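6-carboxyhexanoate--coa ligase (Bacillus subtilis, PDB 5FLG) is a ligase of the 6-carboxyhexanoate--CoA ligase family that binds magnesium ions, pimelic acid and phosphoaminophosphonic acid-adenylate ester. Local coordinates at residues R33-P36 and F37-K41; T43-A46 and L47-K50; G104-R107 and D108-E111. All coordinates share one frame; numbering follows the deposited sequence.

All three contacts are local, formed where the chain enters a helix or runs along one. Interactions 1 and 2 share helix 40-52, which lies against strands 26-36 and 8-17, and they touch, Ile35 and Arg33 packing on Thr43. Interaction 3 sits on the opposite side of the chain's centre, with nearest atoms about 26 Å from interaction 2, at the start of helix 107-116. Each mixes buried apolar side chains with more open polar ones. Interactions 1 and 3 are helix entries with an N-cap residue, whereas interaction 2 is regular mid-helix bonding; there Asn45 and Glu49 bond to the second subunit, Val44 and Leu48 pack on it, and Lys50 is hydrogen-bonded to phosphoaminophosphonic acid-adenylate ester.

Interaction 1 (R33-P36 and F37-K41); sequences RLIP and FHEMK
Ile35 packs on Glu39 and Met40, and Pro36 on His38 and Glu39, where the chain turns from strand 26-36 through a short 3-10 segment into helix 40-52, with Glu39 as its N-cap. The turn is closed by one bond: Glu39 N donates to Pro36 O at 2.9 Å, the donor standing above the carbonyl plane, 45° out of it.

The tight part is apolar. Ile35 holds CG1 between its backbone N and carbonyl carbon (chi1 53°), which carries CD1 over the start of the helix, 3.7 Å from Met40 CA. The same methyl meets Met40 SD at 4.0 Å, and Val11 of strand 8-17 adds to this buried group by touching both side chains.

The other sides are looser. Phe37 turns away from the strand segment to the second subunit, whose Lys58 makes a cation-pi contact with its ring and whose Leu52 packs on it. The exposed His38 ring lies obliquely against the proline, NE2 being 3.7 Å from Pro36 CB. Glu39, extended beyond CG, slants across the proline ring, with OE2 3.7 Å from Pro36 CG and OE1 3.8 Å from Ile35 CG2.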
loop_
_atom_site.group_PDB
_atom_site.type_symbol
_atom_site.label_atom_id
_atom_site.label_comp_id
_atom_site.label_asym_id
_atom_site.label_seq_id
_atom_site.Cartn_x
_atom_site.Cartn_y
_atom_site.Cartn_z
ATOM N N ARG A 33 -3.785 -5.188 -10.997
ATOM C CA ARG A 33 -4.526 -6.424 -11.164
ATOM C C ARG A 33 -5.960 -6.089 -10.848
ATOM O O ARG A 33 -6.239 -5.088 -10.218
ATOM C CB ARG A 33 -4.033 -7.533 -10.196
ATOM C CG ARG A 33 -2.579 -7.953 -10.412
ATOM C CD ARG A 33 -2.356 -8.737 -11.708
ATOM N NE ARG A 33 -3.159 -9.966 -11.690
ATOM C CZ ARG A 33 -2.856 -11.060 -10.990
ATOM N NH1 ARG A 33 -1.709 -11.142 -10.336
ATOM N NH2 ARG A 33 -3.706 -12.077 -10.940
ATOM N N LEU A 34 -6.875 -6.885 -11.378
ATOM C CA LEU A 34 -8.280 -6.761 -11.068
ATOM C C LEU A 34 -8.866 -8.164 -10.812
ATOM O O LEU A 34 -8.911 -8.971 -11.705
ATOM C CB LEU A 34 -8.955 -6.084 -12.253
ATOM C CG LEU A 34 -10.438 -5.798 -12.165
ATOM C CD1 LEU A 34 -10.666 -4.691 -11.147
ATOM C CD2 LEU A 34 -10.968 -5.393 -13.540
ATOM N N ILE A 35 -9.399 -8.398 -9.624
ATOM C CA ILE A 35 -9.636 -9.756 -9.170
ATOM C C ILE A 35 -10.814 -9.864 -8.232
ATOM O O ILE A 35 -11.191 -8.899 -7.569
ATOM C CB ILE A 35 -8.413 -10.307 -8.402
ATOM C CG1 ILE A 35 -8.035 -9.336 -7.279
ATOM C CG2 ILE A 35 -7.258 -10.543 -9.360
ATOM C CD1 ILE A 35 -7.411 -10.037 -6.070
ATOM N N PRO A 36 -11.452 -11.038 -8.228
ATOM C CA PRO A 36 -12.350 -11.358 -7.140
ATOM C C PRO A 36 -11.625 -11.541 -5.815
ATOM O O PRO A 36 -10.417 -11.803 -5.800
ATOM C CB PRO A 36 -12.985 -12.682 -7.577
ATOM C CG PRO A 36 -12.121 -13.217 -8.647
ATOM C CD PRO A 36 -11.127 -12.194 -9.069
ATOM N N PHE A 37 -12.382 -11.490 -4.730
ATOM C CA PHE A 37 -11.814 -11.313 -3.441
ATOM C C PHE A 37 -11.059 -12.572 -2.993
ATOM O O PHE A 37 -10.114 -12.480 -2.225
ATOM C CB PHE A 37 -12.903 -10.983 -2.431
ATOM C CG PHE A 37 -12.361 -10.574 -1.079
ATOM C CD1 PHE A 37 -11.856 -9.303 -0.882
ATOM C CD2 PHE A 37 -12.321 -11.487 -0.031
ATOM C CE1 PHE A 37 -11.374 -8.926 0.360
ATOM C CE2 PHE A 37 -11.837 -11.120 1.204
ATOM C CZ PHE A 37 -11.356 -9.843 1.398
ATOM N N HIS A 38 -11.486 -13.731 -3.474
ATOM C CA HIS A 38 -10.844 -14.977 -3.078
ATOM C C HIS A 38 -9.496 -15.113 -3.769
ATOM O O HIS A 38 -8.685 -15.960 -3.401
ATOM C CB HIS A 38 -11.734 -16.176 -3.407
ATOM C CG HIS A 38 -12.103 -16.286 -4.856
ATOM N ND1 HIS A 38 -11.284 -16.879 -5.792
ATOM C CD2 HIS A 38 -13.207 -15.880 -5.524
ATOM C CE1 HIS A 38 -11.877 -16.856 -6.969
ATOM N NE2 HIS A 38 -13.068 -16.300 -6.822
ATOM N N GLU A 39 -9.180 -14.216 -4.699
ATOM C CA GLU A 39 -7.831 -14.267 -5.247
ATOM C C GLU A 39 -6.815 -13.342 -4.570
ATOM O O GLU A 39 -5.670 -13.254 -4.990
ATOM C CB GLU A 39 -7.851 -14.096 -6.751
ATOM C CG GLU A 39 -8.373 -15.315 -7.490
ATOM C CD GLU A 39 -8.588 -15.058 -8.975
ATOM O OE1 GLU A 39 -7.781 -14.330 -9.586
ATOM O OE2 GLU A 39 -9.495 -15.679 -9.557
ATOM N N MET A 40 -7.189 -12.752 -3.454
ATOM C CA MET A 40 -6.415 -11.655 -2.894
ATOM C C MET A 40 -5.045 -12.147 -2.383
ATOM O O MET A 40 -4.003 -11.497 -2.601
ATOM C CB MET A 40 -7.198 -11.008 -1.773
ATOM C CG MET A 40 -6.602 -9.697 -1.280
ATOM S SD MET A 40 -6.325 -8.470 -2.576
ATOM C CE MET A 40 -8.015 -7.866 -2.756
ATOM N N LYS A 41 -5.029 -13.284 -1.703
ATOM C CA LYS A 41 -3.777 -13.707 -1.071
ATOM C C LYS A 41 -2.739 -14.022 -2.115
ATOM O O LYS A 41 -1.605 -13.569 -2.036
ATOM C CB LYS A 41 -3.992 -14.924 -0.180
ATOM C CG LYS A 41 -2.693 -15.449 0.417
ATOM C CD LYS A 41 -2.913 -16.387 1.598
ATOM C CE LYS A 41 -2.478 -17.807 1.254
ATOM N NZ LYS A 41 -1.016 -17.868 0.990
#

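Interaction 2 (T43-A46 and L47-K50); sequences TVNA and LLEK. With ANP (phosphoaminophosphonic acid-adenylate ester), chain D.
Leu47 donates its N to Thr43 O at 3.0 Å, in a nearly straight bond (N-H...O angle 165°). Its side chain leans back over the same carbonyl, CG lying 3.6 Å from Thr43 O, and one branch, CD1, comes loosely to Thr43 CG2 at 4.3 Å. Both side chains also reach Val11 of strand 8-17, while Thr43 OG1 is bonded to Glu39 O one turn earlier.

Leu48 follows with N bonded to Val44 O at 2.9 Å. The leucine sets CG anti to its own N (chi1 179°), and its isobutyl group faces the second subunit, where Lys41 of that subunit packs on it; Val44 likewise packs on Leu48 of the second subunit. This is the repeating i to i+4 pattern of an alpha-helix, 40-52, that lies with one side on the antiparallel sheet containing strands 8-17 and 26-36 and with another against its partner subunit.

Glu49 N continues the pattern to Asn45 O. Its bent chain leads the carboxylate away to a salt bridge with Lys41 of the second subunit, and Asn45 is hydrogen-bonded to Asn45 of that subunit.

Lys50 N bonds to Ala46 O at 3.0 Å. The lysine chain runs extended as far as CE before bending at chi4 (81°), which brings NZ to the terminal phosphate of phosphoaminophosphonic acid-adenylate ester, 3.0 Å from O3G, with a weak second bond to O1G at 3.4 Å. Glu174 forms a salt bridge with the same NZ, and a magnesium ion lies about 4 Å from the side chain.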
loop_
_atom_site.group_PDB
_atom_site.type_symbol
_atom_site.label_atom_id
_atom_site.label_comp_id
_atom_site.label_asym_id
_atom_site.label_seq_id
_atom_site.Cartn_x
_atom_site.Cartn_y
_atom_site.Cartn_z
ATOM N N THR A 43 -2.682 -12.862 -5.132
ATOM C CA THR A 43 -2.388 -11.725 -5.991
ATOM C C THR A 43 -1.456 -10.757 -5.284
ATOM O O THR A 43 -0.487 -10.316 -5.845
ATOM C CB THR A 43 -3.671 -10.972 -6.318
ATOM O OG1 THR A 43 -4.521 -11.815 -7.090
ATOM C CG2 THR A 43 -3.384 -9.704 -7.099
ATOM N N VAL A 44 -1.711 -10.509 -4.015
ATOM C CA VAL A 44 -0.817 -9.705 -3.225
ATOM C C VAL A 44 0.573 -10.341 -3.188
ATOM O O VAL A 44 1.580 -9.641 -3.333
ATOM C CB VAL A 44 -1.374 -9.504 -1.810
ATOM C CG1 VAL A 44 -0.337 -8.871 -0.909
ATOM C CG2 VAL A 44 -2.626 -8.634 -1.862
ATOM N N ASN A 45 0.641 -11.664 -3.042
ATOM C CA ASN A 45 1.944 -12.330 -3.117
ATOM C C ASN A 45 2.606 -12.273 -4.498
ATOM O O ASN A 45 3.823 -12.131 -4.605
ATOM C CB ASN A 45 1.808 -13.772 -2.651
ATOM C CG ASN A 45 1.888 -13.883 -1.151
ATOM O OD1 ASN A 45 2.948 -13.673 -0.592
ATOM N ND2 ASN A 45 0.753 -14.011 -0.487
ATOM N N ALA A 46 1.823 -12.346 -5.573
ATOM C CA ALA A 46 2.415 -12.263 -6.893
ATOM C C ALA A 46 3.015 -10.876 -7.098
ATOM O O ALA A 46 4.107 -10.740 -7.660
ATOM C CB ALA A 46 1.418 -12.592 -8.010
ATOM N N LEU A 47 2.317 -9.851 -6.640
ATOM C CA LEU A 47 2.842 -8.481 -6.760
ATOM C C LEU A 47 4.066 -8.289 -5.861
ATOM O O LEU A 47 5.022 -7.635 -6.246
ATOM C CB LEU A 47 1.767 -7.461 -6.438
ATOM C CG LEU A 47 0.659 -7.356 -7.506
ATOM C CD1 LEU A 47 -0.528 -6.556 -7.006
ATOM C CD2 LEU A 47 1.210 -6.746 -8.775
ATOM N N LEU A 48 3.991 -8.755 -4.626
ATOM C CA LEU A 48 5.150 -8.644 -3.739
ATOM C C LEU A 48 6.363 -9.225 -4.437
ATOM O O LEU A 48 7.392 -8.562 -4.563
ATOM C CB LEU A 48 4.897 -9.352 -2.414
ATOM C CG LEU A 48 6.043 -9.339 -1.401
ATOM C CD1 LEU A 48 6.427 -7.922 -1.033
ATOM C CD2 LEU A 48 5.640 -10.120 -0.161
ATOM N N GLU A 49 6.226 -10.443 -4.942
ATOM C CA GLU A 49 7.357 -11.184 -5.496
ATOM C C GLU A 49 7.883 -10.521 -6.772
ATOM O O GLU A 49 9.084 -10.486 -7.053
ATOM C CB GLU A 49 6.922 -12.629 -5.782
ATOM C CG GLU A 49 7.879 -13.428 -6.648
ATOM C CD GLU A 49 9.268 -13.596 -6.028
ATOM O OE1 GLU A 49 9.624 -12.836 -5.099
ATOM O OE2 GLU A 49 10.040 -14.451 -6.525
ATOM N N LYS A 50 6.971 -9.973 -7.553
ATOM C CA LYS A 50 7.344 -9.265 -8.755
ATOM C C LYS A 50 8.210 -8.072 -8.420
ATOM O O LYS A 50 9.241 -7.834 -9.043
ATOM C CB LYS A 50 6.053 -8.843 -9.446
ATOM C CG LYS A 50 6.175 -7.807 -10.509
ATOM C CD LYS A 50 4.758 -7.583 -11.036
ATOM C CE LYS A 50 4.695 -6.447 -12.036
ATOM N NZ LYS A 50 5.138 -6.997 -13.334
HETATM P PG ANP D . 7.540 -4.308 -14.226
HETATM O O1G ANP D . 7.693 -4.867 -12.839
HETATM O O2G ANP D . 8.794 -4.453 -15.045
HETATM O O3G ANP D . 6.337 -4.765 -14.986
HETATM P PB ANP D . 6.504 -1.653 -15.064
HETATM O O1B ANP D . 5.190 -2.292 -15.338
HETATM O O2B ANP D . 6.657 -0.294 -14.490
HETATM N N3B ANP D . 7.354 -2.636 -13.925
HETATM P PA ANP D . 7.141 -2.572 -17.716
HETATM O O1A ANP D . 8.382 -3.055 -18.309
HETATM O O2A ANP D . 5.947 -3.455 -17.489
HETATM O O3A ANP D . 7.434 -1.712 -16.388
HETATM O "O5'" ANP D . 6.676 -1.341 -18.714
HETATM C "C5'" ANP D . 7.631 -0.575 -19.392
HETATM C "C4'" ANP D . 7.274 0.908 -19.270
HETATM O "O4'" ANP D . 5.939 1.102 -19.756
HETATM C "C3'" ANP D . 7.290 1.385 -17.826
HETATM O "O3'" ANP D . 8.555 1.929 -17.470
HETATM C "C2'" ANP D . 6.262 2.478 -17.830
HETATM O "O2'" ANP D . 6.853 3.659 -18.375
HETATM C "C1'" ANP D . 5.261 1.942 -18.813
HETATM N N9 ANP D . 4.207 1.237 -18.075
HETATM C C8 ANP D . 4.273 0.000 -17.467
HETATM N N7 ANP D . 3.062 -0.334 -16.961
HETATM C C5 ANP D . 2.226 0.720 -17.212
HETATM C C6 ANP D . 0.827 1.078 -16.927
HETATM N N6 ANP D . 0.017 0.270 -16.237
HETATM N N1 ANP D . 0.350 2.257 -17.383
HETATM C C2 ANP D . 1.137 3.111 -18.048
HETATM N N3 ANP D . 2.402 2.850 -18.416
HETATM C C4 ANP D . 3.001 1.738 -17.927
#

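Interaction 3 (G104-R107 and D108-E111); sequences GVSR and DVIE
Val105 and Ile110 meet across the first turn of helix 107-116, and the apolar contacts centre on Val105. Its CG1, set anti to the backbone N (chi1 -172°), lies 3.6 Å from Ile110 CG1 and 3.7 Å from Val109 CG1; the two valines cross at about a right angle. Phe231 of strand 227-232 packs on both valines, and Ile110 also rests on Leu100 of helix 89-102, so this side of the turn is buried.

Two backbone bonds begin the helix. Ile110 N donates to Ser106 O at 3.1 Å, in the carbonyl plane, and Glu111 N donates to Arg107 O at 2.9 Å.

The polar side chains lie on the exposed side. Ser106 OG and Asp108 OD1 are modelled 2.3 Å apart; that hydrogen bond is implausibly short, so its exact length is doubtful. Glu111 lays its carboxylate beside the aliphatic part of Arg107, OE2 being 3.5 Å from Arg107 CG. The guanidinium plane is turned 60° from that carboxylate, and NE is engaged instead in a salt bridge with Glu101 of the preceding helix.

Gly104, at positive phi (127°), ends helix 89-102 in a Schellman motif. Ser106 is the N-cap of the next helix, and the pairing of Val105, just before that cap, with Ile110, four residues after it, is the hydrophobic staple of a helix N-terminus.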
loop_
_atom_site.group_PDB
_atom_site.type_symbol
_atom_site.label_atom_id
_atom_site.label_comp_id
_atom_site.label_asym_id
_atom_site.label_seq_id
_atom_site.Cartn_x
_atom_site.Cartn_y
_atom_site.Cartn_z
ATOM N N GLY A 104 -1.792 5.520 -38.902
ATOM C CA GLY A 104 -2.402 6.838 -39.025
ATOM C C GLY A 104 -1.676 7.967 -38.326
ATOM O O GLY A 104 -2.091 9.124 -38.404
ATOM N N VAL A 105 -0.598 7.664 -37.612
ATOM C CA VAL A 105 0.201 8.732 -37.035
ATOM C C VAL A 105 1.090 9.343 -38.085
ATOM O O VAL A 105 1.883 8.645 -38.719
ATOM C CB VAL A 105 1.120 8.232 -35.916
ATOM C CG1 VAL A 105 1.767 9.415 -35.228
ATOM C CG2 VAL A 105 0.320 7.409 -34.931
ATOM N N SER A 106 1.022 10.659 -38.249
ATOM C CA SER A 106 1.796 11.274 -39.335
ATOM C C SER A 106 3.285 11.211 -38.969
ATOM O O SER A 106 3.638 11.205 -37.787
ATOM C CB SER A 106 1.356 12.731 -39.575
ATOM O OG SER A 106 2.019 13.611 -38.687
ATOM N N ARG A 107 4.130 11.195 -39.999
ATOM C CA ARG A 107 5.569 11.051 -39.890
ATOM C C ARG A 107 6.241 12.122 -39.059
ATOM O O ARG A 107 7.134 11.819 -38.247
ATOM C CB ARG A 107 6.195 11.052 -41.281
ATOM C CG ARG A 107 7.615 10.536 -41.312
ATOM C CD ARG A 107 8.119 10.500 -42.745
ATOM N NE ARG A 107 7.511 9.396 -43.476
ATOM C CZ ARG A 107 7.938 8.952 -44.650
ATOM N NH1 ARG A 107 8.966 9.545 -45.240
ATOM N NH2 ARG A 107 7.338 7.917 -45.232
ATOM N N ASP A 108 5.779 13.358 -39.199
ATOM C CA ASP A 108 6.367 14.445 -38.447
ATOM C C ASP A 108 6.034 14.338 -36.960
ATOM O O ASP A 108 6.889 14.631 -36.114
ATOM C CB ASP A 108 5.888 15.792 -38.980
ATOM C CG ASP A 108 4.395 15.906 -38.950
ATOM O OD1 ASP A 108 3.752 14.949 -39.435
ATOM O OD2 ASP A 108 3.874 16.822 -38.281
ATOM N N VAL A 109 4.835 13.857 -36.624
ATOM C CA VAL A 109 4.523 13.554 -35.219
ATOM C C VAL A 109 5.398 12.417 -34.648
ATOM O O VAL A 109 5.924 12.506 -33.512
ATOM C CB VAL A 109 3.049 13.188 -35.064
ATOM C CG1 VAL A 109 2.779 12.640 -33.673
ATOM C CG2 VAL A 109 2.187 14.419 -35.355
ATOM N N ILE A 110 5.625 11.399 -35.458
ATOM C CA ILE A 110 6.449 10.257 -35.037
ATOM C C ILE A 110 7.865 10.756 -34.746
ATOM O O ILE A 110 8.450 10.416 -33.721
ATOM C CB ILE A 110 6.494 9.167 -36.143
ATOM C CG1 ILE A 110 5.126 8.503 -36.287
ATOM C CG2 ILE A 110 7.538 8.080 -35.815
ATOM C CD1 ILE A 110 4.993 7.619 -37.521
ATOM N N GLU A 111 8.418 11.584 -35.633
ATOM C CA GLU A 111 9.802 12.039 -35.465
ATOM C C GLU A 111 9.917 12.922 -34.228
ATOM O O GLU A 111 10.882 12.847 -33.453
ATOM C CB GLU A 111 10.302 12.780 -36.697
ATOM C CG GLU A 111 10.622 11.892 -37.888
ATOM C CD GLU A 111 10.527 12.633 -39.221
ATOM O OE1 GLU A 111 10.263 13.860 -39.238
ATOM O OE2 GLU A 111 10.662 11.978 -40.270
#